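Local coordinates for protein acyl-coenzyme A oxidase 3 (Yarrowia lipolytica, PDB 5YS9) that catalyses the FAD-dependent oxidation of acyl-CoA to trans-2-enoyl-CoA with reduction of oxygen to hydrogen peroxide, a step of peroxisomal fatty acid beta-oxidation, at residues L27-R31 / N650-D654; M41-L45 / R569-K575; H125-M130 / A150-K154; S436-G440 / N645-G649. All coordinates share one frame; numbering follows the deposited sequence.

Interaction 1: L27-R31 / N650-D654; sequences LAGER and NYDGD
Leu27 and Gly653 bring the two backbones closest, with CA atoms 5.7 Å apart, where the end of helix 23-31 faces a type I beta turn running from Asn650 to Gly653. Arg31 and Tyr651 make the polar and stacking part of the contact. The extended Arg31 chain ends in a guanidinium that grips Tyr651 O with both terminal nitrogens, NH1 at 2.9 Å and NH2 at 2.8 Å, the oxygen lying close to the guanidinium plane. The Tyr651 ring also covers one face of this guanidinium: Arg31 CZ sits 3.6 Å from the centroid of the Tyr651 ring, and the planes are only 18° apart, a stacked cation-pi pair with NH1 over the ring centre. A chi1 of -179° turns the Tyr651 ring back beside its own carbonyl, and both meet one guanidinium. This joins the N-terminal helix to the loop before helix 655-666 in the C-terminal helical region; Asp635 pairs with Arg31 NE. With an alanine at Arg31, Tyr651 O would probably lose both of these donors and the phenol ring its stacking partner. Leu27 CD2 lies 3.3 Å from the same Tyr651 O and 3.4 Å from Gly653 CA, an approach made possible by a residue with no CB. Asp652 OD1 accepts from Asp654 N in an Asx turn and also bonds His658.

Interaction 2: M41-L45 / R569-K575; sequences MTEFL and RINASAK
Phe44 supplies the apolar part of the contact, pushing the end of its ring toward the last turn of helix 547-573. Phe44 CZ rests 3.8 Å from Ile570 CG1, and Phe44 CD1 lies 4.0 Å from Ala574 CB. With chi1 at 177°, the Phe44 side chain swings away from its own backbone N and leans out from helix 38-46 across to this helix end; Leu582 and Met367 of neighbouring helices pack on it as well. Polar atoms meet the ring at its edge: Phe44 CE1 is 3.3 Å from Ser573 OG and 3.4 Å from Arg569 O. That carbonyl is already occupied, since it accepts from both the hydroxyl and the backbone N of Ser573, which reach it from opposite faces of its plane; Ser573 OG donates to Arg569 O at 2.7 Å. A water joins the two segments, accepting from Arg569 NH2 at 3.1 Å and giving a weak bond to Phe44 O. The ionic part is a salt bridge at the margin, where the extended chain of Lys575 brings NZ to 3.1 Å from Glu43 OE2, on its syn lone pair. A glutamine at Glu43 has no charge to offer, and Lys575, whose pairing with Asp40 is long and weak, would probably lose its salt-bridge mate. The axes of the two short helical segments cross at 112° and stay 11.4 Å apart, so mainly side chains, Phe44 above all, bridge helices from the N-terminal region and the C-terminal helical region of the acyl-CoA oxidase fold.

Interaction 3: H125-M130 / A150-K154; sequences HTGLFM and AADVK
Ala150 O receives the imidazole of His125, whose NE2 stands 2.7 Å away; the N-H...O angle of 125° makes this short hydrogen bond weak. The oxygen meets the ring at its edge, near the ring plane. The far nitrogen, ND1, accepts from Gly158 N, so the imidazole spans two backbone groups, and this pairing would largely fix its rotation. The first torsion of His125 (chi1 174°) places the ring opposite the backbone N and carries it away from helix 116-136 toward the loop. Val153 comes from the other direction, its CG2 lying obliquely to the imidazole and 3.4 Å from His125 NE2. One turn farther along the helix, Met130 adds a sulfur to the surroundings of the same carbonyl, SD being 3.4 Å from Ala150 O. Within the fold, this ties the helix to the loop that follows helix 139-147 and leads into strand 158-161, the entry to the beta domain of the acyl-CoA oxidase. The helix widens to a pi-type turn here, Met130 N bonding to His125 O. Met130 is bent at chi2 and chi3, a shape that brings CE to 3.9 Å from Ala151 CA. Phe129 contributes a looser touch, its ring edge at CE2 lying 4.3 Å from Ala150 CB. Beyond the loop, Arg687 of the second subunit bonds the carbonyl oxygens of Asp152 and Val153, and Phe684 of that subunit packs on Val153.

Interaction 4: S436-G440 / N645-G649; sequences SGYNG and NAPIG
The 3-10 segment 437-439, between a stretch that lines an FAD pocket and helix 441-448, packs through Tyr438 and Asn439 on the loop after helix 641-644. Asn439 OD1 points at the backbone of Ile648 and accepts a nearly straight but long and weak bond from its N, 3.4 Å at 172°. Asn439 OD1 also lies 3.1 Å from Ile648 CG1 and 3.3 Å from Pro647 CD, set among aliphatic carbons. ND2, the other branch of the Asn439 amide, bonds His433 O, so the group is held through ND2 and only weakly through OD1. The contact joins the C-alpha1 domain to the C-terminal helical domain, and the Ile648 side chain is about 9 Å from a bound FAD. Tyr438 O receives a CA-H...O contact from Ala646 CA at 3.4 Å and also faces Pro647 CD. Ala646 CB rests against the Asn439 backbone, 3.5 Å from its O. Ser436 OG accepts from Tyr438 N in an ST turn at the start of the 3-10 segment. The Tyr438 hydroxyl reaches past the loop to Asp75 and to Lys252 of the second subunit.

Overall arrangement
From the N terminus, helix 23-31 opens interaction 1, and the next helix, 38-46, opens interaction 2, so two consecutive N-terminal helices dock on separate parts of the C-terminal helical region. Interaction 3 is local: it opens and closes within the N-terminal third, at the passage into the beta domain, and nests inside the loops of both. Interaction 4 starts in the C-alpha1 domain, crosses interaction 2 because 569-575 lies between its segments, and closes at 645-649. Interaction 1 closes last, on the adjoining 650-654, enclosing the other three; its centre is about 16 Å from that of interaction 4. Interactions 3 and 4 both touch the second subunit.

Interaction 1: L27-R31 / N650-D654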
loop_
_atom_site.group_PDB
_atom_site.type_symbol
_atom_site.label_atom_id
_atom_site.label_comp_id
_atom_site.label_asym_id
_atom_site.label_seq_id
_atom_site.Cartn_x
_atom_site.Cartn_y
_atom_site.Cartn_z
ATOM N N LEU A 27 10.528 -4.954 -27.173
ATOM C CA LEU A 27 9.401 -5.817 -26.826
ATOM C C LEU A 27 9.071 -6.841 -27.931
ATOM O O LEU A 27 8.695 -7.970 -27.647
ATOM C CB LEU A 27 8.193 -4.996 -26.405
ATOM C CG LEU A 27 7.027 -5.792 -25.793
ATOM C CD1 LEU A 27 7.462 -6.561 -24.556
ATOM C CD2 LEU A 27 5.893 -4.855 -25.434
ATOM N N ALA A 28 9.257 -6.470 -29.187
ATOM C CA ALA A 28 9.090 -7.430 -30.279
ATOM C C ALA A 28 10.117 -8.524 -30.088
ATOM O O ALA A 28 9.776 -9.691 -30.201
ATOM C CB ALA A 28 9.224 -6.774 -31.660
ATOM N N GLY A 29 11.346 -8.153 -29.727
ATOM C CA GLY A 29 12.414 -9.112 -29.498
ATOM C C GLY A 29 12.067 -10.174 -28.475
ATOM O O GLY A 29 12.511 -11.312 -28.584
ATOM N N GLU A 30 11.367 -9.770 -27.426
ATOM C CA GLU A 30 10.864 -10.669 -26.399
ATOM C C GLU A 30 9.798 -11.619 -26.893
ATOM O O GLU A 30 9.764 -12.765 -26.517
ATOM C CB GLU A 30 10.348 -9.884 -25.209
ATOM C CG GLU A 30 11.387 -8.981 -24.600
ATOM C CD GLU A 30 12.392 -9.731 -23.772
ATOM O OE1 GLU A 30 12.412 -10.963 -23.818
ATOM O OE2 GLU A 30 13.160 -9.076 -23.072
ATOM N N ARG A 31 8.922 -11.110 -27.737
ATOM C CA ARG A 31 7.854 -11.896 -28.314
ATOM C C ARG A 31 8.438 -13.013 -29.161
ATOM O O ARG A 31 7.917 -14.113 -29.220
ATOM C CB ARG A 31 6.895 -11.014 -29.101
ATOM C CG ARG A 31 5.564 -10.826 -28.410
ATOM C CD ARG A 31 4.816 -9.594 -28.869
ATOM N NE ARG A 31 3.920 -9.121 -27.829
ATOM C CZ ARG A 31 3.747 -7.855 -27.489
ATOM N NH1 ARG A 31 2.916 -7.556 -26.519
ATOM N NH2 ARG A 31 4.395 -6.900 -28.116
ATOM N N ASN A 650 1.045 -0.661 -22.831
ATOM C CA ASN A 650 0.415 -1.032 -24.114
ATOM C C ASN A 650 1.118 -2.202 -24.808
ATOM O O ASN A 650 2.348 -2.446 -24.595
ATOM C CB ASN A 650 0.305 0.165 -25.072
ATOM C CG ASN A 650 -0.664 1.231 -24.576
ATOM O OD1 ASN A 650 -1.557 0.970 -23.760
ATOM N ND2 ASN A 650 -0.476 2.458 -25.068
ATOM N N TYR A 651 0.373 -2.897 -25.645
ATOM C CA TYR A 651 0.828 -4.121 -26.261
ATOM C C TYR A 651 2.071 -3.927 -27.119
ATOM O O TYR A 651 2.989 -4.719 -27.060
ATOM C CB TYR A 651 -0.298 -4.675 -27.127
ATOM C CG TYR A 651 0.035 -5.959 -27.815
ATOM C CD1 TYR A 651 -0.221 -7.164 -27.213
ATOM C CD2 TYR A 651 0.608 -5.969 -29.064
ATOM C CE1 TYR A 651 0.083 -8.342 -27.828
ATOM C CE2 TYR A 651 0.917 -7.149 -29.685
ATOM C CZ TYR A 651 0.650 -8.333 -29.054
ATOM O OH TYR A 651 0.946 -9.516 -29.658
ATOM N N ASP A 652 2.106 -2.856 -27.899
ATOM C CA ASP A 652 3.211 -2.620 -28.807
ATOM C C ASP A 652 4.533 -2.246 -28.148
ATOM O O ASP A 652 5.575 -2.348 -28.756
ATOM C CB ASP A 652 2.823 -1.713 -29.979
ATOM C CG ASP A 652 2.825 -0.258 -29.638
ATOM O OD1 ASP A 652 2.906 0.106 -28.471
ATOM O OD2 ASP A 652 2.739 0.541 -30.562
ATOM N N GLY A 653 4.477 -1.818 -26.902
ATOM C CA GLY A 653 5.681 -1.537 -26.166
ATOM C C GLY A 653 6.307 -0.190 -26.395
ATOM O O GLY A 653 7.408 0.039 -25.968
ATOM N N ASP A 654 5.608 0.706 -27.063
ATOM C CA ASP A 654 6.137 2.029 -27.321
ATOM C C ASP A 654 5.904 2.934 -26.120
ATOM O O ASP A 654 5.155 3.876 -26.176
ATOM C CB ASP A 654 5.446 2.603 -28.545
ATOM C CG ASP A 654 6.367 3.390 -29.420
ATOM O OD1 ASP A 654 7.458 3.747 -28.981
ATOM O OD2 ASP A 654 5.985 3.673 -30.556
#

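Interaction 2: M41-L45 / R569-K575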
loop_
_atom_site.group_PDB
_atom_site.type_symbol
_atom_site.label_atom_id
_atom_site.label_comp_id
_atom_site.label_asym_id
_atom_site.label_seq_id
_atom_site.Cartn_x
_atom_site.Cartn_y
_atom_site.Cartn_z
ATOM N N MET A 41 -1.998 -21.117 -23.548
ATOM C CA MET A 41 -1.806 -20.606 -22.201
ATOM C C MET A 41 -3.078 -19.870 -21.705
ATOM O O MET A 41 -3.473 -20.014 -20.558
ATOM C CB MET A 41 -0.568 -19.699 -22.176
ATOM C CG MET A 41 -0.045 -19.372 -20.794
ATOM S SD MET A 41 0.381 -20.876 -19.926
ATOM C CE MET A 41 2.157 -20.918 -20.144
ATOM N N THR A 42 -3.740 -19.142 -22.597
ATOM C CA THR A 42 -4.994 -18.496 -22.306
ATOM C C THR A 42 -6.091 -19.516 -22.000
ATOM O O THR A 42 -6.899 -19.284 -21.079
ATOM C CB THR A 42 -5.434 -17.575 -23.459
ATOM O OG1 THR A 42 -4.321 -16.774 -23.870
ATOM C CG2 THR A 42 -6.527 -16.687 -23.023
ATOM N N GLU A 43 -6.116 -20.634 -22.738
ATOM C CA GLU A 43 -7.044 -21.777 -22.417
ATOM C C GLU A 43 -6.811 -22.414 -21.038
ATOM O O GLU A 43 -7.770 -22.715 -20.309
ATOM C CB GLU A 43 -7.014 -22.870 -23.501
ATOM C CG GLU A 43 -7.959 -22.592 -24.669
ATOM C CD GLU A 43 -7.678 -23.453 -25.878
ATOM O OE1 GLU A 43 -7.904 -22.952 -27.011
ATOM O OE2 GLU A 43 -7.215 -24.606 -25.680
ATOM N N PHE A 44 -5.553 -22.593 -20.658
ATOM C CA PHE A 44 -5.287 -23.040 -19.308
ATOM C C PHE A 44 -5.804 -22.057 -18.229
ATOM O O PHE A 44 -6.389 -22.480 -17.262
ATOM C CB PHE A 44 -3.799 -23.318 -19.109
ATOM C CG PHE A 44 -3.456 -23.720 -17.700
ATOM C CD1 PHE A 44 -3.853 -24.946 -17.214
ATOM C CD2 PHE A 44 -2.813 -22.835 -16.840
ATOM C CE1 PHE A 44 -3.563 -25.306 -15.914
ATOM C CE2 PHE A 44 -2.517 -23.195 -15.544
ATOM C CZ PHE A 44 -2.895 -24.437 -15.080
ATOM N N LEU A 45 -5.567 -20.754 -18.388
ATOM C CA LEU A 45 -6.006 -19.774 -17.378
ATOM C C LEU A 45 -7.500 -19.735 -17.205
ATOM O O LEU A 45 -7.984 -19.590 -16.087
ATOM C CB LEU A 45 -5.493 -18.377 -17.698
ATOM C CG LEU A 45 -4.007 -18.210 -17.461
ATOM C CD1 LEU A 45 -3.469 -16.978 -18.166
ATOM C CD2 LEU A 45 -3.721 -18.149 -15.975
ATOM N N ARG A 569 -3.972 -28.409 -10.964
ATOM C CA ARG A 569 -4.665 -27.888 -12.156
ATOM C C ARG A 569 -3.799 -28.071 -13.400
ATOM O O ARG A 569 -4.329 -28.274 -14.483
ATOM C CB ARG A 569 -5.062 -26.393 -12.000
ATOM C CG ARG A 569 -6.124 -26.052 -10.939
ATOM C CD ARG A 569 -7.539 -26.592 -11.189
ATOM N NE ARG A 569 -7.971 -26.490 -12.585
ATOM C CZ ARG A 569 -8.507 -27.474 -13.317
ATOM N NH1 ARG A 569 -8.748 -28.687 -12.819
ATOM N NH2 ARG A 569 -8.827 -27.227 -14.580
ATOM N N ILE A 570 -2.478 -27.996 -13.236
ATOM C CA ILE A 570 -1.522 -28.273 -14.329
ATOM C C ILE A 570 -1.632 -29.739 -14.755
ATOM O O ILE A 570 -1.811 -30.024 -15.936
ATOM C CB ILE A 570 -0.057 -27.933 -13.931
ATOM C CG1 ILE A 570 0.114 -26.412 -13.751
ATOM C CG2 ILE A 570 0.914 -28.434 -14.994
ATOM C CD1 ILE A 570 1.358 -25.960 -12.987
ATOM N N ASN A 571 -1.506 -30.641 -13.780
ATOM C CA ASN A 571 -1.640 -32.065 -14.011
ATOM C C ASN A 571 -2.995 -32.340 -14.649
ATOM O O ASN A 571 -3.058 -33.015 -15.644
ATOM C CB ASN A 571 -1.500 -32.855 -12.709
ATOM C CG ASN A 571 -1.534 -34.372 -12.939
ATOM O OD1 ASN A 571 -2.430 -35.091 -12.439
ATOM N ND2 ASN A 571 -0.558 -34.875 -13.708
ATOM N N ALA A 572 -4.067 -31.758 -14.128
ATOM C CA ALA A 572 -5.412 -32.069 -14.625
ATOM C C ALA A 572 -5.762 -31.498 -15.993
ATOM O O ALA A 572 -6.468 -32.155 -16.729
ATOM C CB ALA A 572 -6.469 -31.618 -13.624
ATOM N N SER A 573 -5.323 -30.285 -16.330
ATOM C CA SER A 573 -5.887 -29.559 -17.495
ATOM C C SER A 573 -4.922 -28.913 -18.498
ATOM O O SER A 573 -5.363 -28.393 -19.507
ATOM C CB SER A 573 -6.834 -28.469 -16.995
ATOM O OG SER A 573 -6.089 -27.465 -16.335
ATOM N N ALA A 574 -3.627 -28.949 -18.239
ATOM C CA ALA A 574 -2.653 -28.299 -19.111
ATOM C C ALA A 574 -2.236 -29.153 -20.331
ATOM O O ALA A 574 -1.669 -30.265 -20.196
ATOM C CB ALA A 574 -1.426 -27.926 -18.289
ATOM N N LYS A 575 -2.472 -28.609 -21.525
ATOM C CA LYS A 575 -1.963 -29.204 -22.764
ATOM C C LYS A 575 -0.437 -29.323 -22.740
ATOM O O LYS A 575 0.250 -28.553 -22.061
ATOM C CB LYS A 575 -2.392 -28.382 -23.972
ATOM C CG LYS A 575 -3.837 -28.543 -24.326
ATOM C CD LYS A 575 -4.168 -27.621 -25.463
ATOM C CE LYS A 575 -5.596 -27.874 -25.898
ATOM N NZ LYS A 575 -5.980 -27.036 -27.070
HETATM O O HOH W 1 -7.935 -24.258 -14.929
#

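Interaction 3: H125-M130 / A150-K154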
loop_
_atom_site.group_PDB
_atom_site.type_symbol
_atom_site.label_atom_id
_atom_site.label_comp_id
_atom_site.label_asym_id
_atom_site.label_seq_id
_atom_site.Cartn_x
_atom_site.Cartn_y
_atom_site.Cartn_z
ATOM N N HIS A 125 -27.427 -3.108 -5.440
ATOM C CA HIS A 125 -28.723 -3.618 -5.822
ATOM C C HIS A 125 -28.679 -5.002 -6.453
ATOM O O HIS A 125 -29.388 -5.911 -6.077
ATOM C CB HIS A 125 -29.401 -2.657 -6.795
ATOM C CG HIS A 125 -30.681 -3.183 -7.351
ATOM N ND1 HIS A 125 -31.899 -2.944 -6.765
ATOM C CD2 HIS A 125 -30.920 -3.993 -8.400
ATOM C CE1 HIS A 125 -32.838 -3.561 -7.450
ATOM N NE2 HIS A 125 -32.270 -4.207 -8.445
ATOM N N THR A 126 -27.801 -5.142 -7.415
ATOM C CA THR A 126 -27.796 -6.293 -8.275
ATOM C C THR A 126 -27.457 -7.584 -7.529
ATOM O O THR A 126 -28.047 -8.619 -7.777
ATOM C CB THR A 126 -26.989 -5.989 -9.558
ATOM O OG1 THR A 126 -27.868 -6.030 -10.680
ATOM C CG2 THR A 126 -25.835 -6.917 -9.775
ATOM N N GLY A 127 -26.502 -7.513 -6.614
ATOM C CA GLY A 127 -26.172 -8.674 -5.829
ATOM C C GLY A 127 -26.642 -8.684 -4.395
ATOM O O GLY A 127 -27.260 -9.641 -3.960
ATOM N N LEU A 128 -26.320 -7.645 -3.642
ATOM C CA LEU A 128 -26.670 -7.645 -2.233
ATOM C C LEU A 128 -28.149 -7.541 -1.910
ATOM O O LEU A 128 -28.677 -8.369 -1.211
ATOM C CB LEU A 128 -25.923 -6.534 -1.511
ATOM C CG LEU A 128 -24.419 -6.463 -1.630
ATOM C CD1 LEU A 128 -23.934 -5.160 -1.042
ATOM C CD2 LEU A 128 -23.819 -7.630 -0.888
ATOM N N PHE A 129 -28.838 -6.582 -2.501
ATOM C CA PHE A 129 -30.296 -6.444 -2.266
ATOM C C PHE A 129 -31.102 -7.542 -2.925
ATOM O O PHE A 129 -31.927 -8.140 -2.280
ATOM C CB PHE A 129 -30.868 -5.113 -2.747
ATOM C CG PHE A 129 -32.376 -4.990 -2.532
ATOM C CD1 PHE A 129 -32.885 -4.588 -1.306
ATOM C CD2 PHE A 129 -33.278 -5.289 -3.563
ATOM C CE1 PHE A 129 -34.258 -4.459 -1.099
ATOM C CE2 PHE A 129 -34.664 -5.187 -3.361
ATOM C CZ PHE A 129 -35.152 -4.758 -2.122
ATOM N N MET A 130 -30.886 -7.745 -4.219
ATOM C CA MET A 130 -31.511 -8.848 -4.959
ATOM C C MET A 130 -31.146 -10.221 -4.363
ATOM O O MET A 130 -31.982 -11.104 -4.307
ATOM C CB MET A 130 -31.142 -8.821 -6.437
ATOM C CG MET A 130 -31.827 -7.742 -7.256
ATOM S SD MET A 130 -33.600 -7.597 -6.962
ATOM C CE MET A 130 -34.171 -9.059 -7.819
ATOM N N ALA A 150 -38.204 -4.455 -8.950
ATOM C CA ALA A 150 -36.889 -4.630 -8.356
ATOM C C ALA A 150 -35.887 -5.410 -9.219
ATOM O O ALA A 150 -34.690 -5.199 -9.101
ATOM C CB ALA A 150 -37.031 -5.267 -7.000
ATOM N N ALA A 151 -36.350 -6.312 -10.071
ATOM C CA ALA A 151 -35.436 -7.055 -10.951
ATOM C C ALA A 151 -34.938 -6.164 -12.090
ATOM O O ALA A 151 -33.791 -6.197 -12.438
ATOM C CB ALA A 151 -36.123 -8.289 -11.522
ATOM N N ASP A 152 -35.807 -5.347 -12.641
ATOM C CA ASP A 152 -35.499 -4.539 -13.789
ATOM C C ASP A 152 -34.987 -3.109 -13.438
ATOM O O ASP A 152 -34.768 -2.299 -14.327
ATOM C CB ASP A 152 -36.775 -4.441 -14.637
ATOM C CG ASP A 152 -37.336 -5.793 -15.020
ATOM O OD1 ASP A 152 -36.726 -6.831 -14.729
ATOM O OD2 ASP A 152 -38.409 -5.822 -15.624
ATOM N N VAL A 153 -34.825 -2.804 -12.154
ATOM C CA VAL A 153 -34.492 -1.455 -11.663
ATOM C C VAL A 153 -35.348 -0.416 -12.376
ATOM O O VAL A 153 -34.819 0.498 -13.020
ATOM C CB VAL A 153 -32.971 -1.146 -11.770
ATOM C CG1 VAL A 153 -32.606 0.032 -10.901
ATOM C CG2 VAL A 153 -32.133 -2.350 -11.327
ATOM N N LYS A 154 -36.669 -0.589 -12.253
ATOM C CA LYS A 154 -37.690 0.274 -12.847
ATOM C C LYS A 154 -38.465 0.881 -11.711
ATOM O O LYS A 154 -39.114 0.166 -10.986
ATOM C CB LYS A 154 -38.667 -0.533 -13.695
ATOM C CG LYS A 154 -38.047 -1.426 -14.768
ATOM C CD LYS A 154 -37.783 -0.727 -16.089
ATOM C CE LYS A 154 -38.975 -0.804 -17.037
ATOM N NZ LYS A 154 -38.597 -0.512 -18.454
#

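Interaction 4: S436-G440 / N645-G649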
loop_
_atom_site.group_PDB
_atom_site.type_symbol
_atom_site.label_atom_id
_atom_site.label_comp_id
_atom_site.label_asym_id
_atom_site.label_seq_id
_atom_site.Cartn_x
_atom_site.Cartn_y
_atom_site.Cartn_z
ATOM N N SER A 436 2.657 8.210 -11.890
ATOM C CA SER A 436 1.776 8.908 -12.820
ATOM C C SER A 436 0.391 8.315 -12.725
ATOM O O SER A 436 0.211 7.128 -12.968
ATOM C CB SER A 436 2.258 8.831 -14.281
ATOM O OG SER A 436 1.179 9.120 -15.182
ATOM N N GLY A 437 -0.594 9.139 -12.393
ATOM C CA GLY A 437 -1.986 8.676 -12.359
ATOM C C GLY A 437 -2.430 7.890 -13.611
ATOM O O GLY A 437 -3.274 7.001 -13.523
ATOM N N TYR A 438 -1.887 8.232 -14.773
ATOM C CA TYR A 438 -2.283 7.591 -16.054
ATOM C C TYR A 438 -1.810 6.139 -16.164
ATOM O O TYR A 438 -2.355 5.375 -16.932
ATOM C CB TYR A 438 -1.836 8.455 -17.286
ATOM C CG TYR A 438 -2.329 9.866 -17.127
ATOM C CD1 TYR A 438 -3.717 10.126 -17.035
ATOM C CD2 TYR A 438 -1.439 10.939 -16.960
ATOM C CE1 TYR A 438 -4.189 11.415 -16.798
ATOM C CE2 TYR A 438 -1.915 12.229 -16.743
ATOM C CZ TYR A 438 -3.279 12.452 -16.665
ATOM O OH TYR A 438 -3.753 13.710 -16.445
ATOM N N ASN A 439 -0.793 5.760 -15.400
ATOM C CA ASN A 439 -0.390 4.383 -15.398
ATOM C C ASN A 439 -1.181 3.506 -14.409
ATOM O O ASN A 439 -0.903 2.336 -14.303
ATOM C CB ASN A 439 1.103 4.295 -15.239
ATOM C CG ASN A 439 1.819 4.856 -16.447
ATOM O OD1 ASN A 439 1.488 4.487 -17.578
ATOM N ND2 ASN A 439 2.763 5.775 -16.232
ATOM N N GLY A 440 -2.173 4.077 -13.711
ATOM C CA GLY A 440 -3.234 3.337 -13.044
ATOM C C GLY A 440 -2.963 2.825 -11.652
ATOM O O GLY A 440 -3.905 2.586 -10.888
ATOM N N ASN A 645 -5.134 0.145 -19.752
ATOM C CA ASN A 645 -5.427 1.503 -19.338
ATOM C C ASN A 645 -4.225 2.205 -18.734
ATOM O O ASN A 645 -4.351 2.918 -17.758
ATOM C CB ASN A 645 -6.635 1.565 -18.413
ATOM C CG ASN A 645 -7.340 2.906 -18.456
ATOM O OD1 ASN A 645 -8.126 3.214 -17.596
ATOM N ND2 ASN A 645 -7.057 3.697 -19.460
ATOM N N ALA A 646 -3.059 1.954 -19.301
ATOM C CA ALA A 646 -1.843 2.628 -18.909
ATOM C C ALA A 646 -0.933 2.702 -20.117
ATOM O O ALA A 646 -0.702 1.696 -20.754
ATOM C CB ALA A 646 -1.183 1.886 -17.773
ATOM N N PRO A 647 -0.367 3.857 -20.413
ATOM C CA PRO A 647 0.461 4.017 -21.608
ATOM C C PRO A 647 1.717 3.164 -21.638
ATOM O O PRO A 647 2.080 2.665 -22.676
ATOM C CB PRO A 647 0.853 5.488 -21.576
ATOM C CG PRO A 647 0.248 6.067 -20.367
ATOM C CD PRO A 647 -0.801 5.143 -19.876
ATOM N N ILE A 648 2.381 3.029 -20.510
ATOM C CA ILE A 648 3.606 2.256 -20.421
ATOM C C ILE A 648 3.369 0.752 -20.566
ATOM O O ILE A 648 4.283 0.001 -20.822
ATOM C CB ILE A 648 4.422 2.620 -19.163
ATOM C CG1 ILE A 648 3.674 2.259 -17.891
ATOM C CG2 ILE A 648 4.765 4.099 -19.169
ATOM C CD1 ILE A 648 4.484 2.455 -16.641
ATOM N N GLY A 649 2.133 0.324 -20.359
ATOM C CA GLY A 649 1.740 -1.060 -20.517
ATOM C C GLY A 649 1.095 -1.514 -21.820
ATOM O O GLY A 649 0.615 -2.624 -21.899
#